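P35 (Autographa californica nucleopolyhedrovirus, PDB 1P35) blocks apoptosis of the infected insect cell by inhibiting caspases, and also suppresses the host's antiviral RNA interference. Local coordinates at residues C18-D21 and K22-E26; N61-D64 and R65-K69; E72-D75 and Q76-R79. One frame throughout, in Å; residues are numbered along the deposited sequence.

Contact 1: residues C18-D21 and K22-E26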
ATOM      1  N   CYS A  18     -17.703   6.993  11.570  1.00 34.51           N
ATOM      2  CA  CYS A  18     -18.232   5.798  12.204  1.00 32.62           C
ATOM      3  C   CYS A  18     -18.740   6.063  13.638  1.00 30.30           C
ATOM      4  O   CYS A  18     -18.285   6.996  14.300  1.00 35.11           O
ATOM      5  CB  CYS A  18     -17.120   4.717  12.251  1.00 43.02           C
ATOM      6  SG  CYS A  18     -16.331   4.210  10.672  1.00 39.36           S
ATOM      7  N   GLN A  19     -19.681   5.236  14.098  1.00 34.82           N
ATOM      8  CA  GLN A  19     -20.223   5.340  15.454  1.00 42.49           C
ATOM      9  C   GLN A  19     -19.083   4.783  16.311  1.00 36.40           C
ATOM     10  O   GLN A  19     -18.503   3.780  15.937  1.00 50.61           O
ATOM     11  CB  GLN A  19     -21.473   4.446  15.604  1.00 34.61           C
ATOM     12  CG  GLN A  19     -22.419   4.769  16.803  1.00 40.30           C
ATOM     13  CD  GLN A  19     -23.190   6.152  16.695  1.00 61.79           C
ATOM     14  OE1 GLN A  19     -23.833   6.468  15.681  1.00 58.84           O
ATOM     15  NE2 GLN A  19     -23.134   6.945  17.764  1.00 53.07           N
ATOM     16  N   VAL A  20     -18.724   5.465  17.401  1.00 47.66           N
ATOM     17  CA  VAL A  20     -17.659   4.995  18.314  1.00 39.31           C
ATOM     18  C   VAL A  20     -18.381   4.283  19.466  1.00 47.91           C
ATOM     19  O   VAL A  20     -17.954   3.220  19.901  1.00 49.76           O
ATOM     20  CB  VAL A  20     -16.848   6.149  18.870  1.00 24.06           C
ATOM     21  CG1 VAL A  20     -16.007   5.660  20.069  1.00 28.00           C
ATOM     22  CG2 VAL A  20     -15.926   6.726  17.776  1.00 18.95           C
ATOM     23  N   ASP A  21     -19.461   4.914  19.944  1.00 40.99           N
ATOM     24  CA  ASP A  21     -20.365   4.377  20.970  1.00 42.30           C
ATOM     25  C   ASP A  21     -21.703   5.074  20.844  1.00 38.10           C
ATOM     26  O   ASP A  21     -21.883   5.950  19.991  1.00 42.70           O
ATOM     27  CB  ASP A  21     -19.854   4.535  22.420  1.00 39.98           C
ATOM     28  CG  ASP A  21     -19.664   5.986  22.838  1.00 41.04           C
ATOM     29  OD1 ASP A  21     -20.534   6.841  22.562  1.00 50.02           O
ATOM     30  OD2 ASP A  21     -18.628   6.255  23.476  1.00 57.04           O
ATOM     31  N   LYS A  22     -22.627   4.715  21.728  1.00 43.63           N
ATOM     32  CA  LYS A  22     -23.958   5.300  21.712  1.00 48.78           C
ATOM     33  C   LYS A  22     -24.004   6.842  21.588  1.00 46.88           C
ATOM     34  O   LYS A  22     -24.985   7.378  21.072  1.00 63.14           O
ATOM     35  CB  LYS A  22     -24.772   4.821  22.946  1.00 52.16           C
ATOM     36  CG  LYS A  22     -26.246   5.243  22.914  1.00 65.42           C
ATOM     37  CD  LYS A  22     -27.093   4.599  24.016  1.00 82.42           C
ATOM     38  CE  LYS A  22     -28.578   5.016  23.907  1.00 90.32           C
ATOM     39  NZ  LYS A  22     -29.498   4.278  24.854  1.00 87.75           N
ATOM     40  N   GLN A  23     -22.985   7.570  22.048  1.00 48.42           N
ATOM     41  CA  GLN A  23     -23.060   9.032  21.902  1.00 58.05           C
ATOM     42  C   GLN A  23     -21.839   9.683  21.319  1.00 51.08           C
ATOM     43  O   GLN A  23     -21.627  10.872  21.500  1.00 52.00           O
ATOM     44  CB  GLN A  23     -23.334   9.741  23.212  1.00 56.88           C
ATOM     45  CG  GLN A  23     -22.319   9.546  24.282  1.00 62.73           C
ATOM     46  CD  GLN A  23     -22.722   8.404  25.159  1.00 62.50           C
ATOM     47  OE1 GLN A  23     -23.898   8.132  25.283  1.00 45.04           O
ATOM     48  NE2 GLN A  23     -21.760   7.742  25.790  1.00 70.43           N
ATOM     49  N   THR A  24     -21.045   8.897  20.615  1.00 52.01           N
ATOM     50  CA  THR A  24     -19.846   9.416  20.020  1.00 39.15           C
ATOM     51  C   THR A  24     -19.674   8.820  18.640  1.00 37.15           C
ATOM     52  O   THR A  24     -20.027   7.644  18.402  1.00 36.57           O
ATOM     53  CB  THR A  24     -18.597   9.037  20.873  1.00 35.84           C
ATOM     54  OG1 THR A  24     -18.860   9.267  22.274  1.00 41.31           O
ATOM     55  CG2 THR A  24     -17.384   9.846  20.404  1.00 19.81           C
ATOM     56  N   ARG A  25     -19.133   9.623  17.728  1.00 33.30           N
ATOM     57  CA  ARG A  25     -18.834   9.143  16.374  1.00 29.96           C
ATOM     58  C   ARG A  25     -17.487   9.753  16.008  1.00 35.82           C
ATOM     59  O   ARG A  25     -17.049  10.720  16.653  1.00 29.99           O
ATOM     60  CB  ARG A  25     -19.927   9.549  15.338  1.00 26.30           C
ATOM     61  CG  ARG A  25     -21.291   8.902  15.538  1.00 32.97           C
ATOM     62  CD  ARG A  25     -22.287   9.322  14.439  1.00 19.27           C
ATOM     63  NE  ARG A  25     -21.799   8.973  13.102  1.00 29.85           N
ATOM     64  CZ  ARG A  25     -22.157   7.868  12.440  1.00 39.09           C
ATOM     65  NH1 ARG A  25     -23.006   7.005  12.975  1.00 32.94           N
ATOM     66  NH2 ARG A  25     -21.660   7.610  11.240  1.00 26.29           N
ATOM     67  N   GLU A  26     -16.808   9.167  15.017  1.00 29.56           N
ATOM     68  CA  GLU A  26     -15.513   9.694  14.600  1.00 42.47           C
ATOM     69  C   GLU A  26     -15.493  10.052  13.101  1.00 35.64           C
ATOM     70  O   GLU A  26     -16.027   9.328  12.251  1.00 35.65           O
ATOM     71  CB  GLU A  26     -14.388   8.687  14.908  1.00 43.34           C
ATOM     72  CG  GLU A  26     -13.009   9.148  14.431  1.00 35.52           C
ATOM     73  CD  GLU A  26     -11.986   8.002  14.435  1.00 44.67           C
ATOM     74  OE1 GLU A  26     -12.218   7.016  13.727  1.00 51.06           O
ATOM     75  OE2 GLU A  26     -10.953   8.081  15.137  1.00 52.86           O
TER
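Cys18 opens the pairing with Glu26, an antiparallel hydrogen-bonded pair in which Glu26 N reaches Cys18 O at 2.7 Å. Gln19 comes next, in the non-hydrogen-bonded pair with Arg25. Its chain bends at chi2 (68°), which turns the amide across the arginine at about a right angle, the two flat groups 75° apart. Gln19 OE1 takes a hydrogen bond from Arg25 NH1 at 2.9 Å, the donor standing above the carbonyl plane, while the guanidinium lays one face over the backbone at Cys18 C and Gln19 N. Gln19 NE2 reaches forward along its own strand to Asp21 O in a nearly straight bond of 2.7 Å. Val20 and Asp21 together face Thr24: both backbone N atoms donate to Thr24 O, from the same face of its plane, which makes a classic beta bulge. Val20 CG2 also packs on Glu26 CB. Asp21 then starts the type I turn that ends at Thr24. Its CG lies between backbone N and carbonyl carbon (chi1 62°), and that torsion swings Asp21 OD1 over the turn, where Gln23 N donates to it at 2.6 Å and Thr24 OG1 at 3.0 Å. Thr24 N closes the turn on Asp21 O, and Gln19 NE2 comes to the same carbonyl from the opposite face of its plane. Arg25 also forms a salt bridge with Asp17, and Glu26 with Arg16 and Lys58. The chemistry implies a hairpin end whose backbone bonds are reinforced by side chains: one carboxylate oxygen gathers two donors within the turn, and one amide ties the bulged strand to its partner's arginine.

Contact 2: residues N61-D64 and R65-K69. With EDO (1,2-ethanediol), chain G; PO4 (phosphate ion), chain E.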
ATOM      1  N   ASN A  61      -2.134   3.630   7.341  1.00 43.85           N
ATOM      2  CA  ASN A  61      -2.749   3.041   6.185  1.00 30.87           C
ATOM      3  C   ASN A  61      -4.204   3.210   6.024  1.00 40.51           C
ATOM      4  O   ASN A  61      -4.742   2.768   4.993  1.00 41.24           O
ATOM      5  CB  ASN A  61      -2.464   1.561   6.111  1.00 35.30           C
ATOM      6  CG  ASN A  61      -1.236   1.314   5.388  1.00 47.37           C
ATOM      7  OD1 ASN A  61      -0.736   2.234   4.735  1.00 47.56           O
ATOM      8  ND2 ASN A  61      -0.722   0.080   5.450  1.00 37.84           N
ATOM      9  N   LEU A  62      -4.841   3.836   7.016  1.00 33.05           N
ATOM     10  CA  LEU A  62      -6.290   4.019   6.961  1.00 34.80           C
ATOM     11  C   LEU A  62      -6.822   4.636   5.658  1.00 39.09           C
ATOM     12  O   LEU A  62      -7.858   4.209   5.112  1.00 35.83           O
ATOM     13  CB  LEU A  62      -6.760   4.865   8.120  1.00 26.55           C
ATOM     14  CG  LEU A  62      -8.294   4.857   8.207  1.00 43.14           C
ATOM     15  CD1 LEU A  62      -8.760   3.399   8.225  1.00 27.52           C
ATOM     16  CD2 LEU A  62      -8.770   5.562   9.490  1.00 39.40           C
ATOM     17  N   ARG A  63      -6.097   5.644   5.191  1.00 30.42           N
ATOM     18  CA  ARG A  63      -6.430   6.372   4.013  1.00 29.96           C
ATOM     19  C   ARG A  63      -6.719   5.442   2.830  1.00 30.50           C
ATOM     20  O   ARG A  63      -7.765   5.532   2.198  1.00 38.36           O
ATOM     21  CB  ARG A  63      -5.268   7.301   3.634  1.00 26.96           C
ATOM     22  CG  ARG A  63      -5.479   7.860   2.204  1.00 35.46           C
ATOM     23  CD  ARG A  63      -4.302   8.643   1.621  1.00 59.44           C
ATOM     24  NE  ARG A  63      -4.611   9.314   0.343  1.00 68.96           N
ATOM     25  CZ  ARG A  63      -4.855   8.709  -0.824  1.00 79.31           C
ATOM     26  NH1 ARG A  63      -4.833   7.387  -0.918  1.00 80.19           N
ATOM     27  NH2 ARG A  63      -5.142   9.434  -1.909  1.00 54.18           N
ATOM     28  N   ASP A  64      -5.768   4.560   2.534  1.00 34.31           N
ATOM     29  CA  ASP A  64      -5.893   3.642   1.418  1.00 31.04           C
ATOM     30  C   ASP A  64      -6.905   2.534   1.694  1.00 32.80           C
ATOM     31  O   ASP A  64      -7.472   1.973   0.762  1.00 29.62           O
ATOM     32  CB  ASP A  64      -4.526   3.023   1.042  1.00 44.26           C
ATOM     33  CG  ASP A  64      -3.597   4.009   0.319  1.00 36.16           C
ATOM     34  OD1 ASP A  64      -4.100   4.964  -0.305  1.00 73.05           O
ATOM     35  OD2 ASP A  64      -2.371   3.807   0.337  1.00 48.76           O
ATOM     36  N   ARG A  65      -7.132   2.205   2.960  1.00 35.96           N
ATOM     37  CA  ARG A  65      -8.103   1.163   3.251  1.00 33.76           C
ATOM     38  C   ARG A  65      -9.512   1.725   3.046  1.00 35.78           C
ATOM     39  O   ARG A  65     -10.393   1.001   2.617  1.00 47.28           O
ATOM     40  CB  ARG A  65      -7.981   0.591   4.689  1.00 23.53           C
ATOM     41  CG  ARG A  65      -6.743  -0.250   4.953  1.00 35.68           C
ATOM     42  CD  ARG A  65      -6.971  -1.244   6.125  1.00 30.31           C
ATOM     43  NE  ARG A  65      -7.268  -0.584   7.386  1.00 44.85           N
ATOM     44  CZ  ARG A  65      -6.409   0.193   8.039  1.00 34.09           C
ATOM     45  NH1 ARG A  65      -5.205   0.399   7.545  1.00 44.89           N
ATOM     46  NH2 ARG A  65      -6.752   0.765   9.178  1.00 43.92           N
ATOM     47  N   ILE A  66      -9.729   3.003   3.364  1.00 45.08           N
ATOM     48  CA  ILE A  66     -11.054   3.596   3.163  1.00 30.66           C
ATOM     49  C   ILE A  66     -11.309   3.559   1.639  1.00 36.55           C
ATOM     50  O   ILE A  66     -12.255   2.979   1.158  1.00 30.13           O
ATOM     51  CB  ILE A  66     -11.080   5.062   3.643  1.00 34.68           C
ATOM     52  CG1 ILE A  66     -10.895   5.105   5.175  1.00 21.06           C
ATOM     53  CG2 ILE A  66     -12.426   5.719   3.258  1.00 27.08           C
ATOM     54  CD1 ILE A  66     -10.630   6.479   5.673  1.00 19.48           C
ATOM     55  N   LYS A  67     -10.392   4.144   0.901  1.00 32.75           N
ATOM     56  CA  LYS A  67     -10.503   4.212  -0.518  1.00 34.97           C
ATOM     57  C   LYS A  67     -10.655   2.827  -1.181  1.00 31.52           C
ATOM     58  O   LYS A  67     -11.416   2.663  -2.134  1.00 43.83           O
ATOM     59  CB  LYS A  67      -9.296   4.988  -1.070  1.00 28.81           C
ATOM     60  CG  LYS A  67      -9.330   5.185  -2.542  1.00 45.38           C
ATOM     61  CD  LYS A  67      -8.218   6.105  -3.069  1.00 55.40           C
ATOM     62  CE  LYS A  67      -8.271   6.083  -4.594  1.00 55.12           C
ATOM     63  NZ  LYS A  67      -9.739   6.085  -5.002  1.00 52.48           N
ATOM     64  N   SER A  68      -9.955   1.828  -0.677  1.00 33.28           N
ATOM     65  CA  SER A  68     -10.042   0.483  -1.244  1.00 29.46           C
ATOM     66  C   SER A  68     -11.386  -0.129  -0.980  1.00 29.67           C
ATOM     67  O   SER A  68     -11.927  -0.874  -1.802  1.00 35.67           O
ATOM     68  CB  SER A  68      -8.950  -0.435  -0.634  1.00 31.07           C
ATOM     69  OG  SER A  68      -9.294  -1.799  -0.743  1.00 74.37           O
ATOM     70  N   LYS A  69     -11.924   0.147   0.203  1.00 41.10           N
ATOM     71  CA  LYS A  69     -13.194  -0.443   0.533  1.00 40.89           C
ATOM     72  C   LYS A  69     -14.338   0.127  -0.310  1.00 31.29           C
ATOM     73  O   LYS A  69     -15.269  -0.608  -0.660  1.00 35.94           O
ATOM     74  CB  LYS A  69     -13.512  -0.278   2.024  1.00 21.34           C
ATOM     75  CG  LYS A  69     -12.717  -1.238   2.898  1.00 44.25           C
ATOM     76  CD  LYS A  69     -13.342  -1.330   4.276  1.00 50.38           C
ATOM     77  CE  LYS A  69     -12.665  -2.416   5.107  1.00 75.90           C
ATOM     78  NZ  LYS A  69     -13.027  -2.302   6.558  1.00 88.22           N
TER
HETATM   79  C1  EDO G 303     -11.786   1.216   6.207  1.00 24.71           C
HETATM   80  O1  EDO G 303     -11.323  -0.154   6.352  1.00 42.82           O
HETATM   81  C2  EDO G 303     -13.090   1.437   6.909  1.00 24.30           C
HETATM   82  O2  EDO G 303     -12.870   1.339   8.292  1.00 47.76           O
HETATM   83  P   PO4 E 301     -10.229  -1.054   9.736  1.00 73.25           P
HETATM   84  O1  PO4 E 301      -9.519   0.142  10.355  1.00 69.51           O
HETATM   85  O2  PO4 E 301     -11.714  -0.767   9.622  1.00 82.45           O
HETATM   86  O3  PO4 E 301      -9.697  -1.345   8.344  1.00 85.80           O
HETATM   87  O4  PO4 E 301      -9.934  -2.251  10.635  1.00 79.33           O
HETATM   88  O   HOH W   1      -3.160  -1.667   6.310  1.00 44.72           O
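The first turn of helix 62-74 is where Asn61, Leu62 and Arg65 meet, beside a bound phosphate. Arg65 N closes the turn on Asn61 O at 3.2 Å, and the i to i+4 pattern continues with Ile66 N on Leu62 O, Lys67 N on Arg63 O and Ser68 N on Asp64 O. The side chain of Arg65 runs back toward the helix start, bent at chi3 (-61°), and crosses that of Leu62 at about a right angle. Leu62 CD1 lies over one face of the guanidinium, 3.4 Å from Arg65 NH2, while Asn61 CB comes to the edge at NH1. Along another part of that edge sits the phosphate, its phosphorus in the guanidinium plane: Arg65 NE donates to phosphate O3 at 2.7 Å and NH2 to O1 at 3.1 Å, both nearly straight, so the pair of bonds fixes the rotation of the group. NH1 bonds to Asn59 and, weakly, to a water that also accepts from Asn61 ND2. Lys69 NZ makes a weak bond to ethanediol O1 and stands 3.7 Å from phosphate O2; its charge probably adds to the pull on an anion that most likely came from the crystallisation liquor. On the inner side, Leu62 CG packs against Ile66 CD1 at 3.8 Å. Arg63 NH1 forms a salt bridge with Asp64 OD1, its hydrogen bond weak by angle, and Asp64 OD2 pairs with Lys93. The helix start thus rests on a hairpin: Leu62, Arg63 and Ile66 pack against strand 10-21, Leu62 and Arg63 also against strand 24-33, while Asn61 and Arg65 meet the second subunit, where Asn61 ND2 bonds to the backbone of its Glu78.

Contact 3: residues E72-D75 and Q76-R79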
ATOM      1  N   GLU A  72     -14.067  -1.176  -3.873  1.00 38.66           N
ATOM      2  CA  GLU A  72     -14.466  -2.559  -4.163  1.00 40.58           C
ATOM      3  C   GLU A  72     -15.995  -2.742  -4.173  1.00 40.90           C
ATOM      4  O   GLU A  72     -16.500  -3.806  -4.538  1.00 42.73           O
ATOM      5  CB  GLU A  72     -13.823  -3.552  -3.181  1.00 41.29           C
ATOM      6  CG  GLU A  72     -14.470  -3.571  -1.816  1.00 50.72           C
ATOM      7  CD  GLU A  72     -13.877  -4.630  -0.891  1.00 75.58           C
ATOM      8  OE1 GLU A  72     -12.654  -4.586  -0.594  1.00 85.39           O
ATOM      9  OE2 GLU A  72     -14.643  -5.513  -0.455  1.00 77.17           O
ATOM     10  N   GLN A  73     -16.737  -1.736  -3.718  1.00 37.52           N
ATOM     11  CA  GLN A  73     -18.182  -1.878  -3.785  1.00 39.79           C
ATOM     12  C   GLN A  73     -18.632  -1.419  -5.183  1.00 37.70           C
ATOM     13  O   GLN A  73     -19.564  -1.989  -5.758  1.00 34.89           O
ATOM     14  CB  GLN A  73     -18.877  -1.045  -2.730  1.00 26.60           C
ATOM     15  CG  GLN A  73     -18.708  -1.511  -1.307  1.00 32.95           C
ATOM     16  CD  GLN A  73     -19.257  -2.923  -1.092  1.00 44.69           C
ATOM     17  OE1 GLN A  73     -20.391  -3.265  -1.516  1.00 33.44           O
ATOM     18  NE2 GLN A  73     -18.467  -3.749  -0.412  1.00 39.03           N
ATOM     19  N   PHE A  74     -17.941  -0.415  -5.734  1.00 33.04           N
ATOM     20  CA  PHE A  74     -18.287   0.110  -7.036  1.00 31.38           C
ATOM     21  C   PHE A  74     -17.747  -0.703  -8.203  1.00 36.66           C
ATOM     22  O   PHE A  74     -18.344  -0.709  -9.309  1.00 37.59           O
ATOM     23  CB  PHE A  74     -17.867   1.599  -7.151  1.00 27.51           C
ATOM     24  CG  PHE A  74     -18.740   2.528  -6.331  1.00 24.83           C
ATOM     25  CD1 PHE A  74     -18.551   2.669  -4.948  1.00 21.72           C
ATOM     26  CD2 PHE A  74     -19.876   3.130  -6.923  1.00 32.22           C
ATOM     27  CE1 PHE A  74     -19.484   3.373  -4.156  1.00 19.49           C
ATOM     28  CE2 PHE A  74     -20.804   3.832  -6.166  1.00 24.68           C
ATOM     29  CZ  PHE A  74     -20.625   3.960  -4.761  1.00 21.16           C
ATOM     30  N   ASP A  75     -16.611  -1.365  -7.984  1.00 30.89           N
ATOM     31  CA  ASP A  75     -16.030  -2.192  -9.029  1.00 33.96           C
ATOM     32  C   ASP A  75     -17.032  -3.242  -9.418  1.00 34.66           C
ATOM     33  O   ASP A  75     -17.137  -3.599 -10.585  1.00 55.23           O
ATOM     34  CB  ASP A  75     -14.745  -2.864  -8.577  1.00 36.22           C
ATOM     35  CG  ASP A  75     -13.559  -1.944  -8.656  1.00 65.45           C
ATOM     36  OD1 ASP A  75     -13.721  -0.781  -9.082  1.00 61.63           O
ATOM     37  OD2 ASP A  75     -12.453  -2.385  -8.287  1.00 92.66           O
ATOM     38  N   GLN A  76     -17.777  -3.710  -8.426  1.00 35.23           N
ATOM     39  CA  GLN A  76     -18.800  -4.714  -8.623  1.00 44.06           C
ATOM     40  C   GLN A  76     -19.921  -4.229  -9.535  1.00 48.45           C
ATOM     41  O   GLN A  76     -20.776  -5.009  -9.943  1.00 60.10           O
ATOM     42  CB  GLN A  76     -19.400  -5.117  -7.271  1.00 46.34           C
ATOM     43  CG  GLN A  76     -18.498  -6.048  -6.427  1.00 63.53           C
ATOM     44  CD  GLN A  76     -19.081  -6.338  -5.043  1.00 86.41           C
ATOM     45  OE1 GLN A  76     -20.251  -6.713  -4.906  1.00 98.99           O
ATOM     46  NE2 GLN A  76     -18.260  -6.175  -4.013  1.00 74.00           N
ATOM     47  N   LEU A  77     -19.940  -2.945  -9.860  1.00 46.53           N
ATOM     48  CA  LEU A  77     -21.011  -2.460 -10.695  1.00 35.03           C
ATOM     49  C   LEU A  77     -20.513  -2.329 -12.119  1.00 43.54           C
ATOM     50  O   LEU A  77     -21.298  -2.326 -13.067  1.00 57.58           O
ATOM     51  CB  LEU A  77     -21.502  -1.094 -10.188  1.00 19.85           C
ATOM     52  CG  LEU A  77     -22.062  -0.970  -8.781  1.00 27.43           C
ATOM     53  CD1 LEU A  77     -22.502   0.467  -8.583  1.00 24.23           C
ATOM     54  CD2 LEU A  77     -23.222  -1.935  -8.562  1.00 22.23           C
ATOM     55  N   GLU A  78     -19.193  -2.237 -12.247  1.00 36.90           N
ATOM     56  CA  GLU A  78     -18.529  -2.036 -13.517  1.00 39.79           C
ATOM     57  C   GLU A  78     -18.186  -3.257 -14.352  1.00 43.64           C
ATOM     58  O   GLU A  78     -18.188  -4.376 -13.866  1.00 50.34           O
ATOM     59  CB  GLU A  78     -17.272  -1.193 -13.279  1.00 29.91           C
ATOM     60  CG  GLU A  78     -17.642   0.162 -12.624  1.00 36.29           C
ATOM     61  CD  GLU A  78     -16.452   1.058 -12.329  1.00 39.87           C
ATOM     62  OE1 GLU A  78     -15.293   0.577 -12.466  1.00 57.52           O
ATOM     63  OE2 GLU A  78     -16.696   2.230 -11.940  1.00 42.79           O
ATOM     64  N   ARG A  79     -17.948  -2.996 -15.634  1.00 40.86           N
ATOM     65  CA  ARG A  79     -17.576  -3.988 -16.626  1.00 29.34           C
ATOM     66  C   ARG A  79     -16.525  -3.237 -17.444  1.00 35.50           C
ATOM     67  O   ARG A  79     -16.819  -2.448 -18.374  1.00 36.20           O
ATOM     68  CB  ARG A  79     -18.799  -4.404 -17.476  1.00 25.73           C
ATOM     69  CG  ARG A  79     -19.902  -5.282 -16.739  1.00 28.17           C
ATOM     70  CD  ARG A  79     -20.951  -5.856 -17.727  1.00 33.44           C
ATOM     71  NE  ARG A  79     -21.561  -4.796 -18.555  1.00 32.99           N
ATOM     72  CZ  ARG A  79     -22.768  -4.271 -18.359  1.00 36.50           C
ATOM     73  NH1 ARG A  79     -23.532  -4.697 -17.365  1.00 36.45           N
ATOM     74  NH2 ARG A  79     -23.206  -3.309 -19.160  1.00 53.09           N
TER
HETATM   75  O   HOH W   2     -15.751  -5.119 -12.334  1.00 56.13           O
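Gln76 folds back along the chain to touch Glu72, and with Asp75 and Phe74, the latter partnered by Leu77, it shapes the chain's exit. Its CG lies opposite the carbonyl carbon (chi1 -76°) and the chain runs on extended, carrying the amide alongside the helix to the carbonyl of Glu72. There Gln76 NE2 donates to Glu72 O at 3.0 Å. The bond is bent, 130° at the hydrogen, and the acceptor lies 35° out of the amide plane. On the way, Gln76 CB passes Gln73 O and CG passes Glu72 O, each at 3.5 Å. Here the Glu72 carbonyl is served by a side-chain amide; Gln76 N stays too distant for the usual i to i+4 bond.

Asp75 contributes mainly through its backbone. Asp75 O accepts from Glu78 N at 3.0 Å, and a water donates both to this oxygen and to Glu78 O, spanning the exit. The carboxylates of Asp75 and Glu78 are less well matched: Asp75 OD1 and Glu78 OE1 come within 4.0 Å of each other, a proximity that probably costs something and that the bond from Cys265 N to Glu78 OE2 may help to offset.

Phe74 and Leu77 lie side by side, pointing the same way, with Phe74 CD2 4.1 Å from Leu77 CD1. Both rest on Ile269 of strand 259-271, and the Phe74 side chain also meets Tyr278 and Lys280. Leu77 N donates to Phe74 O at 2.8 Å, while Glu78 N adds only a weak bond to that carbonyl. Successive i to i+3 bonds, Leu77 N to Phe74 O and Glu78 N to Asp75 O, are characteristic of consecutive tight turns through which a chain passes from helical to extended backbone.

Read from the N terminus, the three contacts follow in series, and none nests within or crosses another. Contact 1 closes the tight turn joining strands 10-21 and 24-33. After strands 42-48 and 52-55 the chain reaches contact 2, which begins helix 62-74, and contact 3 follows along the same chain, leading into the loop before strand 98-106. Centres of contacts 2 and 3 are about 16 Å apart; those of contacts 1 and 3 about 29 Å. Helix 62-74 packs at its start on the hairpin that contact 1 closes and, near contact 3, on strands 259-271 and 276-282.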